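Local structure of membrane-associated lipoprotein (3K63) at residues D15-K20 with I58-F63; A22-Q27 with Y38-Q43; L32-I37 with G77-S82; G68-A73 with N113-G118. The protein is of unknown function, but as a membrane-associated lipoprotein of Ureaplasma parvum, represented here by its Lipoprotein-17 domain, it probably acts at the cell surface. All coordinates share one frame; numbering follows the deposited sequence.

Interaction 1 of 4, residues D15-K20 with I58-F63; sequences DTFDFK and IKIINF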
# COMPACT_ATOMS: atom_id res chain seq x y z
N ASP A 15 1.88 10.10 -5.69
CA ASP A 15 1.93 11.55 -5.62
C ASP A 15 2.84 11.93 -4.46
O ASP A 15 4.02 12.24 -4.65
CB ASP A 15 0.52 12.12 -5.39
CG ASP A 15 0.52 13.64 -5.23
OD1 ASP A 15 1.47 14.30 -5.71
OD2 ASP A 15 -0.45 14.17 -4.65
N THR A 16 2.28 11.86 -3.25
CA THR A 16 3.01 12.17 -2.03
C THR A 16 4.15 11.19 -1.78
O THR A 16 5.22 11.59 -1.31
CB THR A 16 2.11 12.11 -0.81
OG1 THR A 16 0.88 12.79 -1.10
CG2 THR A 16 2.80 12.77 0.38
N PHE A 17 3.91 9.92 -2.07
CA PHE A 17 4.94 8.91 -1.86
C PHE A 17 4.72 7.67 -2.71
O PHE A 17 3.67 7.48 -3.32
CB PHE A 17 4.99 8.47 -0.39
CG PHE A 17 3.83 7.59 0.01
CD1 PHE A 17 2.54 8.10 0.07
CD2 PHE A 17 4.02 6.24 0.32
CE1 PHE A 17 1.46 7.29 0.43
CE2 PHE A 17 2.95 5.42 0.68
CZ PHE A 17 1.66 5.95 0.73
N ASP A 18 5.74 6.84 -2.72
CA ASP A 18 5.70 5.58 -3.43
C ASP A 18 6.41 4.61 -2.51
O ASP A 18 7.11 5.02 -1.57
CB ASP A 18 6.45 5.68 -4.75
CG ASP A 18 5.62 6.32 -5.85
OD1 ASP A 18 4.43 5.94 -6.01
OD2 ASP A 18 6.15 7.19 -6.57
N PHE A 19 6.21 3.32 -2.74
CA PHE A 19 6.88 2.32 -1.93
C PHE A 19 7.46 1.29 -2.86
O PHE A 19 7.07 1.16 -4.02
CB PHE A 19 5.91 1.65 -0.95
CG PHE A 19 4.83 0.84 -1.61
CD1 PHE A 19 3.56 1.39 -1.81
CD2 PHE A 19 5.08 -0.45 -2.05
CE1 PHE A 19 2.55 0.65 -2.42
CE2 PHE A 19 4.08 -1.21 -2.66
CZ PHE A 19 2.81 -0.66 -2.85
N LYS A 20 8.43 0.56 -2.34
CA LYS A 20 9.06 -0.48 -3.11
C LYS A 20 9.27 -1.55 -2.06
O LYS A 20 9.62 -1.24 -0.92
CB LYS A 20 10.38 0.03 -3.69
CG LYS A 20 10.69 -0.55 -5.06
CD LYS A 20 11.91 0.07 -5.75
CE LYS A 20 13.22 -0.49 -5.19
NZ LYS A 20 14.40 0.13 -5.87
N ILE A 58 5.51 9.05 6.70
CA ILE A 58 4.55 8.07 6.21
C ILE A 58 5.14 6.67 6.22
O ILE A 58 6.16 6.42 5.58
CB ILE A 58 4.16 8.33 4.77
CG1 ILE A 58 3.46 9.68 4.61
CG2 ILE A 58 3.28 7.20 4.29
CD1 ILE A 58 3.16 10.02 3.13
N LYS A 59 4.47 5.76 6.92
CA LYS A 59 4.89 4.36 6.98
C LYS A 59 3.72 3.48 6.60
O LYS A 59 2.58 3.76 6.97
CB LYS A 59 5.30 3.96 8.39
CG LYS A 59 6.66 4.44 8.87
CD LYS A 59 7.81 3.94 8.01
CE LYS A 59 9.16 4.25 8.66
NZ LYS A 59 9.36 5.71 8.96
N ILE A 60 3.97 2.42 5.85
CA ILE A 60 2.90 1.49 5.53
C ILE A 60 3.18 0.38 6.54
O ILE A 60 4.20 -0.29 6.45
CB ILE A 60 3.03 0.95 4.12
CG1 ILE A 60 2.71 2.06 3.12
CG2 ILE A 60 2.12 -0.26 3.93
CD1 ILE A 60 3.04 1.72 1.65
N ILE A 61 2.31 0.18 7.51
CA ILE A 61 2.58 -0.87 8.49
C ILE A 61 1.94 -2.22 8.12
O ILE A 61 2.41 -3.28 8.58
CB ILE A 61 2.16 -0.40 9.92
CG1 ILE A 61 0.64 -0.24 10.03
CG2 ILE A 61 2.82 0.93 10.22
CD1 ILE A 61 0.18 0.23 11.45
N ASN A 62 0.90 -2.19 7.27
CA ASN A 62 0.20 -3.41 6.82
C ASN A 62 -0.47 -3.25 5.48
O ASN A 62 -0.95 -2.17 5.14
CB ASN A 62 -0.88 -3.85 7.80
CG ASN A 62 -0.32 -4.31 9.12
OD1 ASN A 62 -0.36 -3.57 10.11
ND2 ASN A 62 0.23 -5.52 9.16
N PHE A 63 -0.49 -4.32 4.70
CA PHE A 63 -1.18 -4.33 3.43
C PHE A 63 -2.35 -5.28 3.70
O PHE A 63 -2.16 -6.39 4.22
CB PHE A 63 -0.29 -4.89 2.33
CG PHE A 63 0.71 -3.91 1.77
CD1 PHE A 63 0.30 -2.89 0.92
CD2 PHE A 63 2.06 -4.01 2.09
CE1 PHE A 63 1.23 -1.99 0.40
CE2 PHE A 63 2.98 -3.12 1.57
CZ PHE A 63 2.57 -2.11 0.73
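Ile-58, Ile-60 and Phe-63 of strand 56-64 meet Phe-17 and Phe-19 of strand 17-21 through side chains alone. Ile-58 uses both of its branches. Its CG2 methyl lies over the centre of the Phe-17 ring, 4.0 Å from the ring centroid and only 8° off the ring normal, which makes a clear CH-pi contact. Its CD1, at the end of the longer branch, sits 3.7 Å from Phe-17 CD1 and also touches Thr-16 CG2. Phe-17 holds CG between its backbone N and carbonyl carbon (chi1 73°), and Phe-19 CG takes the same position, which starts each ring toward strand 56-64. The axes of 17-20 and 58-63 come no closer than 9.3 Å, too far for backbone pairing: this is the interior between two layers, the antiparallel pair 17-21/45-49 packed on the three-stranded sheet 56-64/79-87/93-100. The extra residue of a classic beta bulge, Ile-61 and Asn-62 both facing Ser-82, lets Phe-63 turn to the same side as Ile-60. Ile-60 CD1 bridges the two rings: it meets Phe-17 in the ring plane, 3.8 Å from CE2 of that residue, and approaches Phe-19 CD1 at 3.5 Å. Phe-63 and Phe-19 reach toward each other tip to tip. Phe-63 CZ lies 3.8 Å from Phe-19 CE2, above one face of the Phe-19 ring and displaced toward its rim, with the ring planes at 58°.

Interaction 2 of 4, residues A22-Q27 with Y38-Q43; sequences AAFPNQ and YKNYYQ
Ala-22, Ala-23 and Phe-24 form a small surface contact with Asn-40 and Gln-43, where the loop after strand 17-21 folds back against helix 34-40 and the 3-10 segment 41-43. The Ala-23 methyl is its middle. The Gln-43 chain, extended beyond CG (chi2 -174°), carries its amide to Ala-23 CB, which lies 3.5 Å from Gln-43 NE2, 3.6 Å from Gln-43 CD and 3.8 Å from Asn-40 CB. The same methyl covers the centre of one face of the neighbouring Phe-24 ring. Phe-24 offers its far edge to Asn-40: ND2 of Asn-40 sits 3.3 Å from Phe-24 CZ, near the ring plane, and the amide is turned 79° against the ring. ND2 donates to Gln-36 O, a bond that helps fix the rotation of the amide. A water joins the backbones, donating to Asn-40 O at 2.8 Å and weakly accepting from Ala-23 N. Ala-22 CB touches Gln-43 O at 3.3 Å. After these residues, a type I turn from Phe-24 to Gln-27 reverses the chain. The arrangement is that of a helical connection between two antiparallel neighbours, strands 17-21 and 45-49, with the start of the connection packed on its end.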
# COMPACT_ATOMS: atom_id res chain seq x y z
N ALA A 22 11.15 -4.82 -0.55
CA ALA A 22 12.45 -5.48 -0.55
C ALA A 22 12.45 -6.79 -1.33
O ALA A 22 13.50 -7.26 -1.79
CB ALA A 22 12.90 -5.74 0.89
N ALA A 23 11.28 -7.39 -1.50
CA ALA A 23 11.16 -8.66 -2.20
C ALA A 23 11.05 -8.50 -3.72
O ALA A 23 11.41 -9.40 -4.47
CB ALA A 23 9.96 -9.43 -1.66
N PHE A 24 10.56 -7.35 -4.17
CA PHE A 24 10.44 -7.11 -5.60
C PHE A 24 11.03 -5.78 -6.02
O PHE A 24 10.38 -4.99 -6.69
CB PHE A 24 8.97 -7.17 -6.02
CG PHE A 24 8.25 -8.39 -5.54
CD1 PHE A 24 7.18 -8.27 -4.66
CD2 PHE A 24 8.64 -9.66 -5.96
CE1 PHE A 24 6.52 -9.40 -4.19
CE2 PHE A 24 7.99 -10.79 -5.50
CZ PHE A 24 6.93 -10.66 -4.61
N PRO A 25 12.29 -5.52 -5.66
CA PRO A 25 12.95 -4.26 -6.01
C PRO A 25 12.75 -3.66 -7.41
O PRO A 25 12.63 -2.44 -7.53
CB PRO A 25 14.42 -4.54 -5.71
CG PRO A 25 14.53 -6.03 -5.92
CD PRO A 25 13.28 -6.51 -5.21
N ASN A 26 12.70 -4.48 -8.46
CA ASN A 26 12.57 -3.93 -9.80
C ASN A 26 11.24 -4.14 -10.52
O ASN A 26 11.22 -4.30 -11.75
CB ASN A 26 13.69 -4.45 -10.70
CG ASN A 26 14.99 -4.61 -9.95
OD1 ASN A 26 15.34 -5.72 -9.53
ND2 ASN A 26 15.71 -3.51 -9.76
N GLN A 27 10.13 -4.14 -9.79
CA GLN A 27 8.83 -4.34 -10.41
C GLN A 27 7.83 -3.25 -10.04
O GLN A 27 7.72 -2.88 -8.88
CB GLN A 27 8.25 -5.71 -10.02
CG GLN A 27 9.06 -6.90 -10.48
CD GLN A 27 8.38 -8.21 -10.16
OE1 GLN A 27 7.34 -8.54 -10.72
NE2 GLN A 27 8.97 -8.97 -9.23
N TYR A 38 0.95 -8.71 -0.44
CA TYR A 38 0.47 -9.11 0.88
C TYR A 38 1.32 -10.23 1.51
O TYR A 38 1.50 -10.27 2.72
CB TYR A 38 -0.96 -9.60 0.73
CG TYR A 38 -1.59 -10.17 1.99
CD1 TYR A 38 -2.25 -9.34 2.89
CD2 TYR A 38 -1.53 -11.52 2.26
CE1 TYR A 38 -2.85 -9.86 4.03
CE2 TYR A 38 -2.11 -12.05 3.40
CZ TYR A 38 -2.77 -11.22 4.28
OH TYR A 38 -3.35 -11.74 5.43
N LYS A 39 1.84 -11.13 0.68
CA LYS A 39 2.64 -12.26 1.16
C LYS A 39 4.14 -12.01 1.21
O LYS A 39 4.91 -12.87 1.66
CB LYS A 39 2.35 -13.49 0.29
CG LYS A 39 0.95 -14.01 0.46
CD LYS A 39 0.64 -15.22 -0.40
CE LYS A 39 -0.67 -15.85 0.09
NZ LYS A 39 -1.11 -17.09 -0.64
N ASN A 40 4.55 -10.83 0.78
CA ASN A 40 5.97 -10.54 0.76
C ASN A 40 6.44 -9.26 1.37
O ASN A 40 7.62 -8.98 1.32
CB ASN A 40 6.49 -10.62 -0.68
CG ASN A 40 6.38 -12.00 -1.25
OD1 ASN A 40 7.15 -12.90 -0.90
ND2 ASN A 40 5.40 -12.20 -2.12
N TYR A 41 5.55 -8.47 1.97
CA TYR A 41 6.01 -7.23 2.55
C TYR A 41 6.75 -7.45 3.87
O TYR A 41 7.42 -6.54 4.38
CB TYR A 41 4.84 -6.24 2.72
CG TYR A 41 3.85 -6.54 3.82
CD1 TYR A 41 4.09 -6.13 5.12
CD2 TYR A 41 2.64 -7.16 3.54
CE1 TYR A 41 3.14 -6.33 6.12
CE2 TYR A 41 1.68 -7.36 4.53
CZ TYR A 41 1.93 -6.94 5.82
OH TYR A 41 0.96 -7.11 6.80
N TYR A 42 6.68 -8.66 4.40
CA TYR A 42 7.35 -8.99 5.64
C TYR A 42 8.86 -8.93 5.41
O TYR A 42 9.65 -8.91 6.35
CB TYR A 42 6.96 -10.39 6.12
CG TYR A 42 7.59 -11.50 5.31
CD1 TYR A 42 8.82 -12.06 5.69
CD2 TYR A 42 7.01 -11.94 4.13
CE1 TYR A 42 9.44 -13.03 4.91
CE2 TYR A 42 7.62 -12.91 3.34
CZ TYR A 42 8.84 -13.45 3.73
OH TYR A 42 9.48 -14.37 2.93
N GLN A 43 9.26 -8.90 4.14
CA GLN A 43 10.67 -8.82 3.80
C GLN A 43 11.17 -7.39 3.86
O GLN A 43 12.37 -7.16 3.86
CB GLN A 43 10.90 -9.40 2.41
CG GLN A 43 10.84 -10.91 2.37
CD GLN A 43 11.22 -11.45 1.02
OE1 GLN A 43 12.32 -11.19 0.52
NE2 GLN A 43 10.32 -12.21 0.41
O HOH W 1 9.53 -7.01 0.98

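Interaction 3 of 4, residues L32-I37 with G77-S82; sequences LLPSQI and GTLKLS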
# COMPACT_ATOMS: atom_id res chain seq x y z
N LEU A 32 2.47 -6.36 -10.20
CA LEU A 32 2.33 -7.10 -8.94
C LEU A 32 0.90 -7.33 -8.49
O LEU A 32 0.14 -6.39 -8.30
CB LEU A 32 3.08 -6.40 -7.82
CG LEU A 32 4.60 -6.42 -7.90
CD1 LEU A 32 5.13 -5.44 -6.89
CD2 LEU A 32 5.13 -7.82 -7.65
N LEU A 33 0.54 -8.59 -8.31
CA LEU A 33 -0.79 -8.92 -7.85
C LEU A 33 -0.91 -8.52 -6.37
O LEU A 33 0.07 -8.59 -5.62
CB LEU A 33 -1.03 -10.42 -7.97
CG LEU A 33 -1.26 -11.01 -9.36
CD1 LEU A 33 -1.01 -12.52 -9.32
CD2 LEU A 33 -2.69 -10.70 -9.83
N PRO A 34 -2.09 -8.05 -5.95
CA PRO A 34 -2.19 -7.68 -4.55
C PRO A 34 -1.72 -8.80 -3.64
O PRO A 34 -1.03 -8.54 -2.65
CB PRO A 34 -3.67 -7.37 -4.38
CG PRO A 34 -3.97 -6.67 -5.68
CD PRO A 34 -3.23 -7.52 -6.72
N SER A 35 -2.05 -10.05 -3.98
CA SER A 35 -1.66 -11.20 -3.17
C SER A 35 -0.15 -11.34 -3.02
O SER A 35 0.33 -11.72 -1.96
CB SER A 35 -2.29 -12.49 -3.71
OG SER A 35 -1.85 -12.77 -5.03
N GLN A 36 0.60 -11.05 -4.08
CA GLN A 36 2.06 -11.12 -4.01
C GLN A 36 2.60 -10.12 -2.98
O GLN A 36 3.47 -10.44 -2.18
CB GLN A 36 2.69 -10.80 -5.38
CG GLN A 36 2.39 -11.81 -6.49
CD GLN A 36 2.90 -11.34 -7.83
OE1 GLN A 36 2.26 -10.52 -8.51
NE2 GLN A 36 4.08 -11.82 -8.20
N ILE A 37 2.07 -8.90 -3.01
CA ILE A 37 2.51 -7.86 -2.09
C ILE A 37 2.17 -8.22 -0.64
O ILE A 37 2.99 -8.07 0.27
CB ILE A 37 1.88 -6.49 -2.47
CG1 ILE A 37 2.48 -6.01 -3.80
CG2 ILE A 37 2.11 -5.47 -1.35
CD1 ILE A 37 1.77 -4.81 -4.44
N GLY A 77 -7.25 -5.55 -8.60
CA GLY A 77 -5.89 -5.03 -8.53
C GLY A 77 -5.84 -3.92 -7.48
O GLY A 77 -5.21 -2.88 -7.68
N THR A 78 -6.49 -4.19 -6.36
CA THR A 78 -6.59 -3.26 -5.25
C THR A 78 -6.02 -3.75 -3.91
O THR A 78 -5.94 -4.94 -3.66
CB THR A 78 -8.06 -2.91 -5.05
OG1 THR A 78 -8.60 -2.43 -6.28
CG2 THR A 78 -8.21 -1.87 -3.96
N LEU A 79 -5.62 -2.80 -3.07
CA LEU A 79 -5.07 -3.11 -1.76
C LEU A 79 -5.49 -2.01 -0.80
O LEU A 79 -5.79 -0.88 -1.22
CB LEU A 79 -3.54 -3.17 -1.79
CG LEU A 79 -2.82 -4.43 -2.26
CD1 LEU A 79 -1.36 -4.08 -2.52
CD2 LEU A 79 -2.92 -5.55 -1.24
N LYS A 80 -5.54 -2.34 0.48
CA LYS A 80 -5.90 -1.40 1.51
C LYS A 80 -4.60 -1.19 2.26
O LYS A 80 -4.06 -2.12 2.88
CB LYS A 80 -6.97 -2.04 2.41
CG LYS A 80 -7.57 -1.10 3.45
CD LYS A 80 -8.77 -1.70 4.22
CE LYS A 80 -10.02 -1.79 3.34
NZ LYS A 80 -11.23 -2.30 4.06
N LEU A 81 -4.06 0.02 2.18
CA LEU A 81 -2.80 0.34 2.85
C LEU A 81 -3.03 0.89 4.25
O LEU A 81 -3.64 1.95 4.43
CB LEU A 81 -2.02 1.37 2.04
CG LEU A 81 -1.03 0.86 1.00
CD1 LEU A 81 -1.77 0.12 -0.08
CD2 LEU A 81 -0.24 2.05 0.43
N SER A 82 -2.54 0.18 5.25
CA SER A 82 -2.70 0.63 6.62
C SER A 82 -1.48 1.52 6.87
O SER A 82 -0.35 1.03 6.85
CB SER A 82 -2.72 -0.57 7.55
OG SER A 82 -2.99 -0.19 8.89
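Leu-79 sets CG anti to its carbonyl carbon (chi1 -81°), and chi2 of 165° then extends CD1 away from CA; Ile-37 likewise turns CG1 anti to its own carbonyl carbon (chi1 -69°). With these torsions the fork of Leu-79 straddles two residues of helix 34-40. Its CD1 branch goes to Ile-37, where Leu-79 CD1 lies 3.7 Å from Ile-37 CD1 and 3.9 Å from Ile-37 CG2, close to both branches of the isoleucine. Its CD2 branch goes to Pro-34, with Leu-79 CD2 at 3.7 Å from Pro-34 CB. The pyrrolidine ring also leans on the backbone of Gly-77 and Thr-78: Pro-34 CG is 3.3 Å from Thr-78 O, Pro-34 CB is 3.4 Å from the same oxygen, and CG lies 3.8 Å from Gly-77 C. Here the N-terminal turn of helix 34-40 packs on the start of strand 79-87, the middle strand of the three-stranded antiparallel sheet. Gly-77, with positive phi, is where the chain leaves helix 70-76 before entering that strand. Pro-34 is the first residue of its helix, a position where the missing N-H costs nothing, and Leu-33 is the N-cap. Gln-36, at N3, folds back so that its OE1 accepts a nearly straight bond from the N-H of the N-cap residue, Leu-33 N, at 2.6 Å; the donor is only slightly tilted from the carbonyl plane. Around this buried patch, Ala-73 and Asn-74 of helix 70-76 touch Pro-34, while Phe-63 and Phe-103 touch Ile-37.

Interaction 4 of 4, residues G68-A73 with N113-G118; sequences GDFGSA and NGTIPG
Phe-70 and Gly-71, in the first turn of helix 70-76, receive the C-terminal loop at Thr-115 to Pro-117, a peripheral packing contact that closes the tail of the chain over a helix N-terminus. The outer end of the Phe-70 ring does most of the touching. Phe-70 holds CG between its backbone N and carbonyl carbon, the crowded position (chi1 85°), and the ring extends from there toward the loop. Its CZ is 3.9 Å from Thr-115 CG2 and 3.9 Å from Pro-117 CA: the tip touches both the threonine methyl and the proline CA, with Ile-116 C at 4.2 Å from the same CZ. Neighbouring Phe-70 CE2 lies 4.0 Å from Pro-117 CG. The phenylalanine crosses both Thr-115 and Pro-117 at about a right angle. Gly-71 brings bare backbone to the contact: its CA is 3.5 Å from Pro-117 CG, and the two CA atoms of Gly-71 and Pro-117 come within 5.0 Å. A CB on Gly-71 would point toward the loop and clash, 2.6 Å from Pro-117 CG. The loop has its own bracing, since Asp-111 OD1 accepts hydrogen bonds from Asn-113 N, closing an Asx turn, and from Thr-115 N. On the helix side Asp-69 occupies the N-cap position, and Tyr-65 and Ser-35 also pack on Phe-70. Ile-116, Pro-117 and Gly-118 touch crystal neighbours, so the exact course of the tail may owe something to the lattice. An aromatic tip against a proline, beside a glycine that admits close backbone approach, is apolar loop-on-helix packing at the edge of a domain.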
# COMPACT_ATOMS: atom_id res chain seq x y z
N GLY A 68 -10.93 -8.62 2.65
CA GLY A 68 -10.52 -9.72 3.51
C GLY A 68 -10.05 -10.98 2.79
O GLY A 68 -9.59 -11.91 3.46
N ASP A 69 -10.17 -11.04 1.47
CA ASP A 69 -9.71 -12.24 0.76
C ASP A 69 -9.07 -11.87 -0.58
O ASP A 69 -9.59 -11.03 -1.32
CB ASP A 69 -10.87 -13.23 0.57
CG ASP A 69 -11.55 -13.11 -0.80
OD1 ASP A 69 -12.27 -12.11 -1.04
OD2 ASP A 69 -11.37 -14.04 -1.62
N PHE A 70 -7.95 -12.52 -0.88
CA PHE A 70 -7.17 -12.29 -2.10
C PHE A 70 -7.92 -12.30 -3.45
O PHE A 70 -7.68 -11.42 -4.29
CB PHE A 70 -6.03 -13.31 -2.18
CG PHE A 70 -6.42 -14.64 -2.79
CD1 PHE A 70 -7.00 -15.64 -2.01
CD2 PHE A 70 -6.19 -14.88 -4.14
CE1 PHE A 70 -7.33 -16.87 -2.58
CE2 PHE A 70 -6.52 -16.11 -4.71
CZ PHE A 70 -7.09 -17.11 -3.93
N GLY A 71 -8.80 -13.27 -3.69
CA GLY A 71 -9.51 -13.29 -4.96
C GLY A 71 -10.17 -11.97 -5.31
O GLY A 71 -10.06 -11.47 -6.44
N SER A 72 -10.84 -11.40 -4.32
CA SER A 72 -11.55 -10.12 -4.49
C SER A 72 -10.57 -9.00 -4.83
O SER A 72 -10.84 -8.15 -5.68
CB SER A 72 -12.30 -9.79 -3.20
OG SER A 72 -13.14 -8.65 -3.36
N ALA A 73 -9.43 -9.00 -4.15
CA ALA A 73 -8.41 -8.00 -4.35
C ALA A 73 -7.69 -8.21 -5.69
O ALA A 73 -7.44 -7.25 -6.42
CB ALA A 73 -7.41 -8.05 -3.21
N ASN A 113 0.47 -18.34 -7.63
CA ASN A 113 0.78 -19.75 -7.52
C ASN A 113 -0.37 -20.59 -8.05
O ASN A 113 -0.56 -21.74 -7.67
CB ASN A 113 1.10 -20.09 -6.05
CG ASN A 113 2.52 -19.69 -5.67
OD1 ASN A 113 2.78 -19.20 -4.57
ND2 ASN A 113 3.46 -19.92 -6.60
N GLY A 114 -1.16 -19.99 -8.95
CA GLY A 114 -2.28 -20.69 -9.56
C GLY A 114 -3.53 -20.96 -8.75
O GLY A 114 -4.48 -21.52 -9.27
N THR A 115 -3.55 -20.60 -7.47
CA THR A 115 -4.73 -20.84 -6.65
C THR A 115 -5.98 -20.10 -7.15
O THR A 115 -5.89 -18.95 -7.54
CB THR A 115 -4.48 -20.44 -5.19
OG1 THR A 115 -3.38 -21.20 -4.68
CG2 THR A 115 -5.71 -20.69 -4.33
N ILE A 116 -7.13 -20.78 -7.17
CA ILE A 116 -8.39 -20.17 -7.61
C ILE A 116 -9.24 -19.80 -6.39
O ILE A 116 -9.38 -20.60 -5.45
CB ILE A 116 -9.26 -21.13 -8.44
CG1 ILE A 116 -8.53 -21.54 -9.71
CG2 ILE A 116 -10.57 -20.46 -8.80
CD1 ILE A 116 -7.77 -22.85 -9.58
N PRO A 117 -9.82 -18.59 -6.39
CA PRO A 117 -10.65 -18.15 -5.26
C PRO A 117 -11.81 -19.11 -4.93
O PRO A 117 -12.71 -19.31 -5.75
CB PRO A 117 -11.17 -16.80 -5.74
CG PRO A 117 -10.06 -16.29 -6.58
CD PRO A 117 -9.67 -17.51 -7.38
N GLY A 118 -11.79 -19.70 -3.74
CA GLY A 118 -12.87 -20.59 -3.35
C GLY A 118 -12.85 -22.05 -3.76
O GLY A 118 -13.76 -22.79 -3.40

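In the fold
Interactions 1, 2 and 3 lie close together, their centres 11 to 13 Å apart and each touching the other two. Interaction 4 touches interaction 3, 12 Å away between centres, where helix 70-76 leads into strand 79-87, but not interactions 1 and 2, at 23 and 18 Å. Interaction 2 is nested within the loop closed by interaction 1, interaction 3 crosses both along the chain, and interaction 4 follows them in series. Interactions 2 and 3 share helix 34-40; interactions 1 and 3 reach adjacent strands, 56-64 and 79-87, of the three-stranded sheet. Together they tie the two sheets, helices 34-40 and 70-76 and the C-terminal loop together within this domain construct.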